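Long-range contacts in AbyA5 (Verrucosispora maris, PDB 4YWF), which catalyses acetate elimination in spirotetronate/spirotetramate biosynthesis, acting as an esterase-like lyase of the alpha/beta-hydrolase superfamily: residues 58-63 against 84-89; 129-134 against 173-178; 184-189 against 267-272; 287-292 against 317-322; 299-304 against 331-336. The protein carries 4 engineered substitutions. One frame throughout, in Å; residues are numbered along the deposited sequence.

Contact 1. Residues 58-63 against 84-89; sequences SWTTQW and NMARFP. Engineered in segment 84-89: M85 (natural residue Leu).
A helical hairpin near the N terminus is closed here by W59, T60 and W63, at the start of helix 59-72, against M85 and A86, in the last turn of helix 76-87. Two side-chain donors take backbone carbonyls at the end of the second helix. W59 NE1 bonds to M85 O at 2.8 Å, bent at the hydrogen (133°), with the oxygen lying somewhat out of the indole plane. T60 OG1 donates to A86 O at 3.0 Å. P89, after a cis peptide, has no N-H to offer M85 O, which within its segment has a weak bond from F88 N; the indole N-H adds a donor at this helix end. W59 reaches it because CG stands trans to the backbone N (chi1 169°), which turns the ring toward F88, W59 CZ2 lying 4.0 Å from F88 CD1. W63 brings its CB to within 3.5 Å of A86 CB, and M85 CB lies over one face of its five-membered ring, a CH-pi contact. M85, an engineered selenomethionine, then bends its SE away. Within the first helix, W63 CD1 sits 3.4 Å above the centre of the W59 ring plane. R96 and A99 of helix 94-111 flank the pair, R96 also bonding F88 O; L27 of helix 24-29 touches W59 and F88, and Y30 stacks on F88.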
# COMPACT_ATOMS: atom_id res chain seq x y z
N SER A 58 23.33 -11.06 -9.26
CA SER A 58 21.83 -11.12 -9.16
C SER A 58 21.22 -9.82 -8.61
O SER A 58 21.91 -8.99 -8.00
CB SER A 58 21.39 -12.35 -8.39
OG SER A 58 21.65 -12.20 -7.00
N TRP A 59 19.94 -9.61 -8.91
CA TRP A 59 19.14 -8.52 -8.35
C TRP A 59 19.30 -8.43 -6.84
O TRP A 59 19.80 -7.42 -6.34
CB TRP A 59 17.68 -8.73 -8.71
CG TRP A 59 16.72 -7.85 -7.99
CD1 TRP A 59 16.11 -8.09 -6.76
CD2 TRP A 59 16.18 -6.64 -8.46
NE1 TRP A 59 15.25 -7.07 -6.45
CE2 TRP A 59 15.26 -6.17 -7.48
CE3 TRP A 59 16.38 -5.88 -9.62
CZ2 TRP A 59 14.57 -4.97 -7.62
CZ3 TRP A 59 15.64 -4.69 -9.78
CH2 TRP A 59 14.76 -4.25 -8.78
N THR A 60 18.97 -9.52 -6.13
CA THR A 60 18.91 -9.49 -4.64
C THR A 60 20.32 -9.23 -4.05
O THR A 60 20.49 -8.30 -3.23
CB THR A 60 18.25 -10.76 -4.03
OG1 THR A 60 16.84 -10.87 -4.42
CG2 THR A 60 18.39 -10.73 -2.47
N THR A 61 21.34 -9.95 -4.52
CA THR A 61 22.69 -9.72 -4.02
C THR A 61 23.15 -8.30 -4.20
O THR A 61 23.78 -7.74 -3.30
CB THR A 61 23.75 -10.62 -4.69
OG1 THR A 61 23.43 -11.99 -4.45
CG2 THR A 61 25.12 -10.30 -4.12
N GLN A 62 22.89 -7.73 -5.38
CA GLN A 62 23.34 -6.35 -5.70
C GLN A 62 22.65 -5.28 -4.82
O GLN A 62 23.27 -4.35 -4.31
CB GLN A 62 23.12 -6.02 -7.19
CG GLN A 62 24.17 -6.57 -8.18
CD GLN A 62 25.62 -6.23 -7.79
OE1 GLN A 62 26.53 -7.00 -8.04
NE2 GLN A 62 25.81 -5.11 -7.16
N TRP A 63 21.34 -5.40 -4.68
CA TRP A 63 20.59 -4.50 -3.82
C TRP A 63 21.00 -4.63 -2.34
O TRP A 63 21.15 -3.61 -1.69
CB TRP A 63 19.09 -4.69 -4.04
CG TRP A 63 18.74 -4.13 -5.32
CD1 TRP A 63 18.33 -4.80 -6.46
CD2 TRP A 63 18.83 -2.76 -5.67
NE1 TRP A 63 18.16 -3.89 -7.49
CE2 TRP A 63 18.46 -2.64 -7.01
CE3 TRP A 63 19.23 -1.62 -4.97
CZ2 TRP A 63 18.44 -1.43 -7.64
CZ3 TRP A 63 19.20 -0.44 -5.58
CH2 TRP A 63 18.83 -0.33 -6.91
N ASN A 84 14.80 -2.96 0.87
CA ASN A 84 13.42 -3.09 0.35
C ASN A 84 13.44 -3.58 -1.10
O ASN A 84 12.85 -4.61 -1.44
CB ASN A 84 12.69 -1.74 0.51
CG ASN A 84 11.27 -1.76 -0.01
OD1 ASN A 84 10.67 -2.79 -0.41
ND2 ASN A 84 10.68 -0.63 0.08
N MSE A 85 14.21 -2.89 -1.95
CA MSE A 85 14.33 -3.26 -3.36
C MSE A 85 14.81 -4.69 -3.50
O MSE A 85 14.32 -5.43 -4.34
CB MSE A 85 15.29 -2.36 -4.10
CG MSE A 85 14.70 -0.99 -4.26
SE MSE A 85 13.03 -1.27 -5.26
CE MSE A 85 11.67 -0.93 -3.87
N ALA A 86 15.79 -5.09 -2.70
CA ALA A 86 16.28 -6.45 -2.74
C ALA A 86 15.23 -7.56 -2.59
O ALA A 86 15.30 -8.62 -3.21
CB ALA A 86 17.32 -6.60 -1.65
N ARG A 87 14.29 -7.32 -1.68
CA ARG A 87 13.18 -8.23 -1.42
C ARG A 87 12.03 -8.12 -2.46
O ARG A 87 11.25 -9.03 -2.59
CB ARG A 87 12.68 -7.96 0.03
CG ARG A 87 11.23 -8.22 0.29
CD ARG A 87 10.30 -7.04 0.54
NE ARG A 87 10.14 -5.95 -0.39
CZ ARG A 87 9.08 -5.68 -1.17
NH1 ARG A 87 8.02 -6.52 -1.34
NH2 ARG A 87 9.12 -4.54 -1.85
N PHE A 88 11.94 -7.00 -3.18
CA PHE A 88 10.94 -6.81 -4.23
C PHE A 88 11.09 -7.89 -5.28
O PHE A 88 12.23 -8.22 -5.63
CB PHE A 88 11.17 -5.46 -4.86
CG PHE A 88 10.29 -5.14 -6.02
CD1 PHE A 88 10.66 -5.52 -7.31
CD2 PHE A 88 9.16 -4.36 -5.85
CE1 PHE A 88 9.89 -5.18 -8.41
CE2 PHE A 88 8.37 -4.03 -6.93
CZ PHE A 88 8.74 -4.45 -8.22
N PRO A 89 9.97 -8.42 -5.81
CA PRO A 89 8.57 -8.02 -5.57
C PRO A 89 7.89 -8.69 -4.35
O PRO A 89 6.87 -8.22 -3.84
CB PRO A 89 7.92 -8.37 -6.91
CG PRO A 89 8.66 -9.70 -7.32
CD PRO A 89 10.08 -9.43 -6.90

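Contact 2. Residues 129-134 against 173-178; sequences VRAWAA and VVTEMP. Engineered in segment 173-178: M177 (natural residue Leu).
W132 and V174 form an antiparallel hydrogen-bonded pair, both bonds nearly straight: W132 N gives to V174 O at 2.9 Å, and V174 N returns to W132 O at 2.8 Å. A133 and V173 follow as the non-hydrogen-bonded pair. A third tie comes from a side chain: T175 OG1 donates to R130 O at 3.0 Å, tilted from that carbonyl's plane. With OG1 trans to its own N (chi1 -173°), the hydroxyl is directed to R130 O and adds a side-chain bond beyond the W132-V174 pair. Water 1 donates both to R130 O, at 2.7 Å, and to E176 OE2, an oxygen also held by K155 and E182. Apolar contact is made by V173, whose CG1 and CG2 each lie 4.0 Å from a methyl, A131 CB and A133 CB respectively. Strand 127-134 runs antiparallel between 118-124 and 171-174, and 171-174 in turn pairs in parallel with 143-148. This is the antiparallel second strand, in the order 1-2-4-3-5-6-7-8, of the alpha/beta-hydrolase sheet.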
# COMPACT_ATOMS: atom_id res chain seq x y z
N VAL A 129 0.19 -9.50 12.15
CA VAL A 129 0.29 -8.28 11.30
C VAL A 129 1.07 -7.24 12.08
O VAL A 129 0.66 -6.92 13.19
CB VAL A 129 -1.14 -7.70 11.00
CG1 VAL A 129 -1.07 -6.44 10.16
CG2 VAL A 129 -1.98 -8.72 10.30
N ARG A 130 2.17 -6.71 11.53
CA ARG A 130 2.89 -5.58 12.13
C ARG A 130 2.59 -4.24 11.44
O ARG A 130 2.26 -4.20 10.25
CB ARG A 130 4.42 -5.81 12.15
CG ARG A 130 4.84 -6.83 13.19
CD ARG A 130 6.21 -7.42 12.95
NE ARG A 130 6.82 -7.84 14.22
CZ ARG A 130 7.99 -7.42 14.70
NH1 ARG A 130 8.76 -6.59 14.00
NH2 ARG A 130 8.41 -7.84 15.89
N ALA A 131 2.73 -3.15 12.20
CA ALA A 131 2.43 -1.81 11.72
C ALA A 131 3.35 -0.83 12.41
O ALA A 131 3.91 -1.14 13.49
CB ALA A 131 0.95 -1.51 11.98
N TRP A 132 3.54 0.33 11.81
CA TRP A 132 4.28 1.41 12.44
C TRP A 132 3.31 2.55 12.63
O TRP A 132 2.47 2.77 11.76
CB TRP A 132 5.43 1.89 11.55
CG TRP A 132 6.50 0.92 11.40
CD1 TRP A 132 6.80 0.18 10.28
CD2 TRP A 132 7.45 0.54 12.40
NE1 TRP A 132 7.90 -0.64 10.53
CE2 TRP A 132 8.31 -0.43 11.83
CE3 TRP A 132 7.69 0.96 13.72
CZ2 TRP A 132 9.34 -1.02 12.54
CZ3 TRP A 132 8.78 0.40 14.41
CH2 TRP A 132 9.58 -0.56 13.82
N ALA A 133 3.40 3.26 13.75
CA ALA A 133 2.45 4.33 14.03
C ALA A 133 3.11 5.54 14.68
O ALA A 133 4.18 5.42 15.27
CB ALA A 133 1.37 3.82 14.94
N ALA A 134 2.43 6.68 14.56
CA ALA A 134 2.89 7.90 15.24
C ALA A 134 1.69 8.72 15.52
O ALA A 134 0.63 8.47 14.94
CB ALA A 134 3.87 8.69 14.43
N VAL A 173 -1.08 5.35 11.02
CA VAL A 173 -0.72 3.95 11.14
C VAL A 173 -0.45 3.37 9.76
O VAL A 173 -1.35 3.33 8.88
CB VAL A 173 -1.84 3.14 11.72
CG1 VAL A 173 -1.43 1.68 11.78
CG2 VAL A 173 -2.22 3.66 13.10
N VAL A 174 0.76 2.90 9.55
CA VAL A 174 1.19 2.47 8.23
C VAL A 174 1.39 0.94 8.35
O VAL A 174 2.10 0.43 9.25
CB VAL A 174 2.51 3.13 7.80
CG1 VAL A 174 3.06 2.45 6.55
CG2 VAL A 174 2.30 4.64 7.53
N THR A 175 0.71 0.22 7.51
CA THR A 175 0.93 -1.22 7.44
C THR A 175 1.06 -1.65 5.98
O THR A 175 1.37 -0.80 5.09
CB THR A 175 -0.19 -1.92 8.24
OG1 THR A 175 0.06 -3.34 8.35
CG2 THR A 175 -1.52 -1.63 7.58
N GLU A 176 0.78 -2.93 5.71
CA GLU A 176 1.04 -3.53 4.41
C GLU A 176 0.00 -4.65 4.19
O GLU A 176 -0.65 -5.09 5.14
CB GLU A 176 2.48 -4.11 4.32
CG GLU A 176 2.79 -5.00 5.54
CD GLU A 176 4.28 -5.05 5.87
OE1 GLU A 176 5.03 -4.55 5.05
OE2 GLU A 176 4.66 -5.61 6.94
N MSE A 177 -0.19 -5.05 2.95
CA MSE A 177 -1.24 -6.05 2.61
C MSE A 177 -0.98 -7.45 3.12
O MSE A 177 0.16 -7.73 3.50
CB MSE A 177 -1.42 -6.09 1.07
CG MSE A 177 -2.23 -4.87 0.65
SE MSE A 177 -2.65 -4.83 -1.28
CE MSE A 177 -3.87 -6.41 -1.31
N PRO A 178 -2.01 -8.34 3.14
CA PRO A 178 -1.81 -9.76 3.49
C PRO A 178 -0.79 -10.35 2.58
O PRO A 178 -0.91 -10.21 1.36
CB PRO A 178 -3.20 -10.39 3.25
CG PRO A 178 -4.16 -9.28 3.49
CD PRO A 178 -3.47 -8.04 3.01
O HOH W 1 2.71 -6.33 8.67

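Contact 3. Residues 184-189 against 267-272; sequences ELRYDL and LTQTTP
R186 and Y187 both carry CG trans to the backbone N (chi1 -173° and -177°), which lays the arginine stem across the Q269 amide and places the phenol ring beside L267 and T268. They meet the C-terminal end of helix 258-268, closed by a Schellman motif in which Q269 takes positive phi (62°). This helix belongs to the helical insertion between strands 233-239 and 296-301, the usual place of the cap in alpha/beta hydrolases. Y187 N bonds to L267 O at 3.2 Å from above the carbonyl plane. The same oxygen accepts a hydrogen bond from water 2 at 3.0 Å; that water also donates to L185 O and accepts from Q269 NE2 at 2.8 Å, clamping loop to helix end. R186 CG rests 3.6 Å from Q269 CD, the stems crossing at about a right angle, while the guanidinium turns back to a salt bridge, NH2 to D188 OD2 at 3.0 Å. The Y187 ring has L267 CB at its edge, CD2 3.9 Å from T268 CG2, and meets W282 edge-to-face. Buried Y187 O has no hydrogen-bond partner in the model; T268 CA approaches it at 3.4 Å in a CA-H...O contact.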
# COMPACT_ATOMS: atom_id res chain seq x y z
N GLU A 184 1.43 -11.61 7.81
CA GLU A 184 1.39 -13.05 7.63
C GLU A 184 0.11 -13.62 7.01
O GLU A 184 0.05 -14.81 6.68
CB GLU A 184 1.70 -13.75 9.00
CG GLU A 184 3.23 -13.76 9.22
CD GLU A 184 3.68 -14.29 10.59
OE1 GLU A 184 2.85 -14.85 11.32
OE2 GLU A 184 4.86 -14.10 10.95
N LEU A 185 -0.91 -12.80 6.87
CA LEU A 185 -2.21 -13.28 6.45
C LEU A 185 -2.27 -13.71 4.98
O LEU A 185 -1.46 -13.29 4.14
CB LEU A 185 -3.26 -12.20 6.67
CG LEU A 185 -3.46 -11.62 8.08
CD1 LEU A 185 -4.11 -10.26 7.95
CD2 LEU A 185 -4.29 -12.54 8.98
N ARG A 186 -3.30 -14.49 4.67
CA ARG A 186 -3.60 -14.78 3.28
C ARG A 186 -4.51 -13.63 2.76
O ARG A 186 -5.33 -13.14 3.49
CB ARG A 186 -4.27 -16.16 3.17
CG ARG A 186 -4.46 -16.65 1.73
CD ARG A 186 -5.30 -17.92 1.68
NE ARG A 186 -6.54 -17.75 2.42
CZ ARG A 186 -7.40 -18.73 2.74
NH1 ARG A 186 -7.16 -19.99 2.38
NH2 ARG A 186 -8.52 -18.43 3.41
N TYR A 187 -4.23 -13.16 1.56
CA TYR A 187 -5.08 -12.24 0.84
C TYR A 187 -6.25 -13.07 0.28
O TYR A 187 -6.08 -13.89 -0.55
CB TYR A 187 -4.23 -11.57 -0.24
CG TYR A 187 -4.84 -10.48 -1.11
CD1 TYR A 187 -5.93 -9.69 -0.71
CD2 TYR A 187 -4.31 -10.25 -2.34
CE1 TYR A 187 -6.47 -8.72 -1.58
CE2 TYR A 187 -4.82 -9.32 -3.18
CZ TYR A 187 -5.89 -8.58 -2.83
OH TYR A 187 -6.24 -7.67 -3.79
N ASP A 188 -7.43 -12.90 0.82
CA ASP A 188 -8.55 -13.68 0.45
C ASP A 188 -9.78 -12.77 0.55
O ASP A 188 -9.65 -11.57 0.80
CB ASP A 188 -8.67 -14.90 1.37
CG ASP A 188 -8.88 -14.55 2.88
OD1 ASP A 188 -9.42 -13.45 3.24
OD2 ASP A 188 -8.53 -15.42 3.73
N LEU A 189 -10.95 -13.38 0.38
CA LEU A 189 -12.23 -12.65 0.27
C LEU A 189 -12.64 -11.88 1.54
O LEU A 189 -13.62 -11.13 1.50
CB LEU A 189 -13.35 -13.64 -0.14
N LEU A 267 0.51 -13.93 -2.87
CA LEU A 267 -0.31 -13.39 -1.77
C LEU A 267 -1.60 -14.13 -1.50
O LEU A 267 -1.98 -14.31 -0.35
CB LEU A 267 -0.61 -11.88 -1.94
CG LEU A 267 0.51 -10.95 -2.32
CD1 LEU A 267 -0.07 -9.58 -2.47
CD2 LEU A 267 1.71 -10.93 -1.35
N THR A 268 -2.32 -14.51 -2.56
CA THR A 268 -3.54 -15.31 -2.40
C THR A 268 -3.27 -16.78 -2.10
O THR A 268 -4.21 -17.53 -1.78
CB THR A 268 -4.42 -15.24 -3.65
OG1 THR A 268 -3.70 -15.72 -4.82
CG2 THR A 268 -4.87 -13.77 -3.85
N GLN A 269 -2.01 -17.21 -2.23
CA GLN A 269 -1.64 -18.59 -2.02
C GLN A 269 -2.36 -19.49 -3.03
O GLN A 269 -2.96 -20.48 -2.69
CB GLN A 269 -1.92 -19.02 -0.59
CG GLN A 269 -0.96 -18.31 0.37
CD GLN A 269 -1.35 -18.46 1.81
OE1 GLN A 269 -1.89 -19.48 2.21
NE2 GLN A 269 -1.08 -17.42 2.61
N THR A 270 -2.26 -19.11 -4.30
CA THR A 270 -2.82 -19.89 -5.39
C THR A 270 -1.72 -20.03 -6.36
O THR A 270 -0.61 -19.90 -5.94
CB THR A 270 -4.06 -19.21 -5.99
OG1 THR A 270 -3.75 -17.89 -6.45
CG2 THR A 270 -5.13 -19.18 -4.98
N THR A 271 -2.00 -20.29 -7.63
CA THR A 271 -0.99 -20.30 -8.68
C THR A 271 -1.41 -19.33 -9.79
O THR A 271 -2.54 -18.93 -9.81
CB THR A 271 -0.79 -21.72 -9.25
OG1 THR A 271 -1.90 -22.09 -10.06
CG2 THR A 271 -0.66 -22.73 -8.12
N PRO A 272 -0.51 -19.02 -10.74
CA PRO A 272 -0.73 -18.19 -11.92
C PRO A 272 -1.90 -18.62 -12.86
O PRO A 272 -2.61 -17.77 -13.38
CB PRO A 272 0.62 -18.30 -12.66
CG PRO A 272 1.61 -18.45 -11.56
CD PRO A 272 0.91 -19.44 -10.65
O HOH W 2 -0.23 -14.83 2.01

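Contact 4. Residues 287-292 against 317-322; sequences QDLAGV and THVRDF
R320 reaches back to A290 O, near the end of helix 286-290. The contact joins this helix, which precedes strand 296-301, to the end of helix 310-318, which leads into 322-327, one of the two outermost strands of the alpha/beta-hydrolase sheet. R320 NE bonds to A290 O at 2.9 Å, on a lone pair in the carbonyl plane though bent at the hydrogen (138°). NH2 adds a weak bond to the same oxygen at 3.3 Å. The positive group probably suits the carbonyl-rich helix end, although R293, of like charge, lies close by. The guanidinium gets there on a chain extended from CG to NE. Water 3 stands 2.8 Å from L289 O and 2.8 Å from V292 O; it has more acceptors in reach than protons, so it need not donate to both at once. It accepts from R320 N at 2.9 Å, which satisfies that amide. L289 O has a further donor in V292 N. Water 4 donates to V292 O, which water 3 also approaches, at 2.9 Å and accepts from D321 N at 3.0 Å. Beside these polar groups L289 packs on V319 CG2 and on H318, with L289 CB 3.8 Å from H318 CB.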
# COMPACT_ATOMS: atom_id res chain seq x y z
N GLN A 287 -23.95 -1.69 -7.31
CA GLN A 287 -24.53 -1.58 -5.93
C GLN A 287 -23.49 -1.51 -4.84
O GLN A 287 -23.70 -0.83 -3.85
CB GLN A 287 -25.45 -2.74 -5.58
N ASP A 288 -22.39 -2.23 -4.98
CA ASP A 288 -21.31 -2.10 -4.00
C ASP A 288 -20.90 -0.63 -3.93
O ASP A 288 -20.76 -0.08 -2.81
CB ASP A 288 -20.11 -2.96 -4.39
CG ASP A 288 -20.39 -4.49 -4.19
OD1 ASP A 288 -21.26 -4.81 -3.36
OD2 ASP A 288 -19.77 -5.34 -4.90
N LEU A 289 -20.73 -0.02 -5.11
CA LEU A 289 -20.17 1.32 -5.27
C LEU A 289 -21.14 2.38 -4.85
O LEU A 289 -20.75 3.30 -4.20
CB LEU A 289 -19.66 1.57 -6.70
CG LEU A 289 -18.61 0.55 -7.19
CD1 LEU A 289 -18.22 0.84 -8.61
CD2 LEU A 289 -17.37 0.56 -6.30
N ALA A 290 -22.42 2.21 -5.22
CA ALA A 290 -23.50 3.04 -4.72
C ALA A 290 -23.63 2.97 -3.22
O ALA A 290 -24.09 3.91 -2.64
CB ALA A 290 -24.82 2.61 -5.37
N GLY A 291 -23.20 1.85 -2.60
CA GLY A 291 -23.19 1.70 -1.12
C GLY A 291 -22.06 2.42 -0.39
O GLY A 291 -22.05 2.47 0.83
N VAL A 292 -21.08 2.94 -1.12
CA VAL A 292 -19.95 3.68 -0.50
C VAL A 292 -20.41 5.09 -0.28
O VAL A 292 -20.56 5.82 -1.28
CB VAL A 292 -18.74 3.69 -1.44
CG1 VAL A 292 -17.61 4.55 -0.91
CG2 VAL A 292 -18.27 2.26 -1.73
N THR A 317 -18.72 6.52 -12.69
CA THR A 317 -20.13 6.37 -12.96
C THR A 317 -21.01 6.23 -11.71
O THR A 317 -22.20 6.74 -11.69
CB THR A 317 -20.37 5.23 -13.96
OG1 THR A 317 -19.50 5.40 -15.07
CG2 THR A 317 -21.75 5.27 -14.46
N HIS A 318 -20.46 5.58 -10.68
CA HIS A 318 -21.25 5.05 -9.56
C HIS A 318 -20.93 5.58 -8.14
O HIS A 318 -21.76 5.52 -7.24
CB HIS A 318 -21.19 3.51 -9.56
CG HIS A 318 -21.77 2.88 -10.78
ND1 HIS A 318 -23.12 2.93 -11.09
CD2 HIS A 318 -21.18 2.19 -11.79
CE1 HIS A 318 -23.34 2.34 -12.25
NE2 HIS A 318 -22.18 1.87 -12.68
N VAL A 319 -19.74 6.12 -7.91
CA VAL A 319 -19.41 6.58 -6.58
C VAL A 319 -19.93 8.00 -6.46
O VAL A 319 -19.62 8.81 -7.28
CB VAL A 319 -17.91 6.51 -6.33
CG1 VAL A 319 -17.51 7.26 -5.03
CG2 VAL A 319 -17.54 5.05 -6.24
N ARG A 320 -20.71 8.29 -5.42
CA ARG A 320 -21.48 9.55 -5.30
C ARG A 320 -20.59 10.73 -5.10
O ARG A 320 -20.76 11.74 -5.75
CB ARG A 320 -22.46 9.49 -4.10
CG ARG A 320 -23.54 8.42 -4.24
CD ARG A 320 -24.04 7.85 -2.90
NE ARG A 320 -24.87 6.68 -3.18
CZ ARG A 320 -26.20 6.63 -3.14
NH1 ARG A 320 -26.94 7.67 -2.72
NH2 ARG A 320 -26.83 5.50 -3.48
N ASP A 321 -19.65 10.61 -4.17
CA ASP A 321 -18.73 11.68 -3.87
C ASP A 321 -17.35 11.21 -4.33
O ASP A 321 -16.67 10.49 -3.59
CB ASP A 321 -18.77 11.88 -2.37
CG ASP A 321 -17.95 13.06 -1.90
OD1 ASP A 321 -17.33 13.78 -2.74
OD2 ASP A 321 -17.96 13.29 -0.67
N PHE A 322 -16.98 11.59 -5.55
CA PHE A 322 -15.81 11.06 -6.23
C PHE A 322 -14.92 12.18 -6.74
O PHE A 322 -15.39 13.11 -7.43
CB PHE A 322 -16.23 10.07 -7.35
CG PHE A 322 -15.12 9.28 -7.91
CD1 PHE A 322 -14.44 8.37 -7.12
CD2 PHE A 322 -14.69 9.48 -9.21
CE1 PHE A 322 -13.37 7.65 -7.63
CE2 PHE A 322 -13.63 8.77 -9.73
CZ PHE A 322 -12.96 7.83 -8.94
O HOH W 3 -21.45 5.95 -3.91
O HOH W 4 -19.47 8.39 -2.09

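Contact 5. Residues 299-304 against 331-336; sequences VASGRD and HGSPAH
H331 presents its ring edge to the carboxylate of D304, whose CG lies in the imidazole plane; the two flat groups are turned 72° against each other. ND1 donates to both oxygens on their syn sides: to D304 OD1 at 3.0 Å, and more nearly straight to D304 OD2 at 3.2 Å (159°). Both oxygens lie out of the ring plane, as expected of a fork straddling it. CG of H331 is trans to its N (chi1 174°), which sets the ring alongside the aspartate, pointing the same way. D304 OD1 is further held by the amides of I306 and I307, which fix the carboxylate's rotation, and I306 also touches H331. D304 follows strand 296-301 through a type I turn, S301 to D304, and H331 follows the last strand, 322-327. These are the places of the acid and the histidine of the catalytic triad in the alpha/beta-hydrolase fold, and the pairing is consistent with those roles. Next to them S301 OG and S333 OG are modelled 2.3 Å apart, too short for the bond length to be trusted. G332 and S333 both have positive phi, and S333 CB points toward segment 299-304. S301 OG also makes a weak bond to V330 O.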
# COMPACT_ATOMS: atom_id res chain seq x y z
N VAL A 299 -6.38 8.64 -7.87
CA VAL A 299 -5.39 9.05 -8.88
C VAL A 299 -5.28 7.94 -9.92
O VAL A 299 -4.80 6.84 -9.63
CB VAL A 299 -3.99 9.30 -8.31
CG1 VAL A 299 -3.06 9.70 -9.49
CG2 VAL A 299 -3.97 10.38 -7.24
N ALA A 300 -5.67 8.26 -11.15
CA ALA A 300 -5.60 7.33 -12.24
C ALA A 300 -4.36 7.65 -13.13
O ALA A 300 -3.95 8.80 -13.29
CB ALA A 300 -6.87 7.39 -13.05
N SER A 301 -3.76 6.60 -13.66
CA SER A 301 -2.59 6.65 -14.58
C SER A 301 -3.11 6.34 -15.98
O SER A 301 -3.60 5.24 -16.19
CB SER A 301 -1.56 5.63 -14.15
OG SER A 301 -1.01 6.05 -12.89
N GLY A 302 -3.05 7.31 -16.89
CA GLY A 302 -3.71 7.24 -18.20
C GLY A 302 -3.30 6.06 -19.02
O GLY A 302 -4.08 5.51 -19.77
N ARG A 303 -2.06 5.62 -18.85
CA ARG A 303 -1.58 4.50 -19.65
C ARG A 303 -1.25 3.36 -18.74
O ARG A 303 -0.24 2.68 -18.92
CB ARG A 303 -0.39 4.98 -20.49
CG ARG A 303 -0.70 6.36 -21.14
CD ARG A 303 0.13 6.71 -22.39
NE ARG A 303 1.48 6.30 -22.12
CZ ARG A 303 2.36 6.98 -21.40
NH1 ARG A 303 2.05 8.17 -20.88
NH2 ARG A 303 3.54 6.47 -21.18
N ASP A 304 -2.13 3.13 -17.77
CA ASP A 304 -1.93 2.06 -16.81
C ASP A 304 -2.01 0.68 -17.49
O ASP A 304 -3.00 0.36 -18.17
CB ASP A 304 -2.96 2.17 -15.70
CG ASP A 304 -2.54 1.47 -14.42
OD1 ASP A 304 -2.20 0.26 -14.41
OD2 ASP A 304 -2.60 2.14 -13.39
N HIS A 331 1.64 2.90 -15.15
CA HIS A 331 1.18 2.42 -13.88
C HIS A 331 2.00 3.01 -12.77
O HIS A 331 3.23 3.02 -12.85
CB HIS A 331 1.22 0.91 -13.85
CG HIS A 331 0.90 0.34 -12.50
ND1 HIS A 331 -0.38 0.32 -12.00
CD2 HIS A 331 1.69 -0.17 -11.52
CE1 HIS A 331 -0.38 -0.21 -10.80
NE2 HIS A 331 0.87 -0.53 -10.48
N GLY A 332 1.32 3.52 -11.75
CA GLY A 332 1.93 4.20 -10.61
C GLY A 332 2.29 5.68 -10.83
O GLY A 332 2.82 6.32 -9.90
N SER A 333 2.03 6.20 -12.04
CA SER A 333 2.36 7.59 -12.46
C SER A 333 3.71 8.04 -11.89
O SER A 333 3.80 8.99 -11.15
CB SER A 333 1.24 8.55 -12.13
OG SER A 333 0.02 8.10 -12.72
N PRO A 334 4.78 7.35 -12.28
CA PRO A 334 6.06 7.56 -11.61
C PRO A 334 6.74 8.83 -12.04
O PRO A 334 7.64 9.28 -11.37
CB PRO A 334 6.88 6.33 -11.98
CG PRO A 334 6.00 5.44 -12.80
CD PRO A 334 4.84 6.25 -13.26
N ALA A 335 6.30 9.41 -13.15
CA ALA A 335 6.74 10.73 -13.52
C ALA A 335 5.96 11.87 -12.82
O ALA A 335 6.30 13.02 -13.03
CB ALA A 335 6.67 10.89 -15.04
N HIS A 336 4.95 11.60 -11.98
CA HIS A 336 4.22 12.70 -11.32
C HIS A 336 4.11 12.53 -9.84
O HIS A 336 3.06 12.83 -9.29
CB HIS A 336 2.83 12.82 -11.86
CG HIS A 336 2.75 13.00 -13.34
ND1 HIS A 336 3.06 11.99 -14.24
CD2 HIS A 336 2.33 14.05 -14.07
CE1 HIS A 336 2.85 12.44 -15.47
NE2 HIS A 336 2.39 13.68 -15.39

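From the N terminus, contact 1 closes first, joining successive helices 59-72 and 76-87 into a hairpin outside the sheet. Contact 2 then pairs strand 127-134 with 171-174 and closes a loop that contains strand 143-148. Contact 3 opens soon after and spans 77 residues, tying the loop beyond strand 171-174 to helix 258-268; it touches contact 2, with M177 and P178 packed on Y187 and its neighbours. These three lie in series. Contacts 4 and 5 cross: contact 4 ties helix 286-290 to the end of helix 310-318, and contact 5 the loops after strands 296-301 and 322-327. The centres of contacts 1 and 4 lie about 40 Å apart, on opposite sides of the chain's centre.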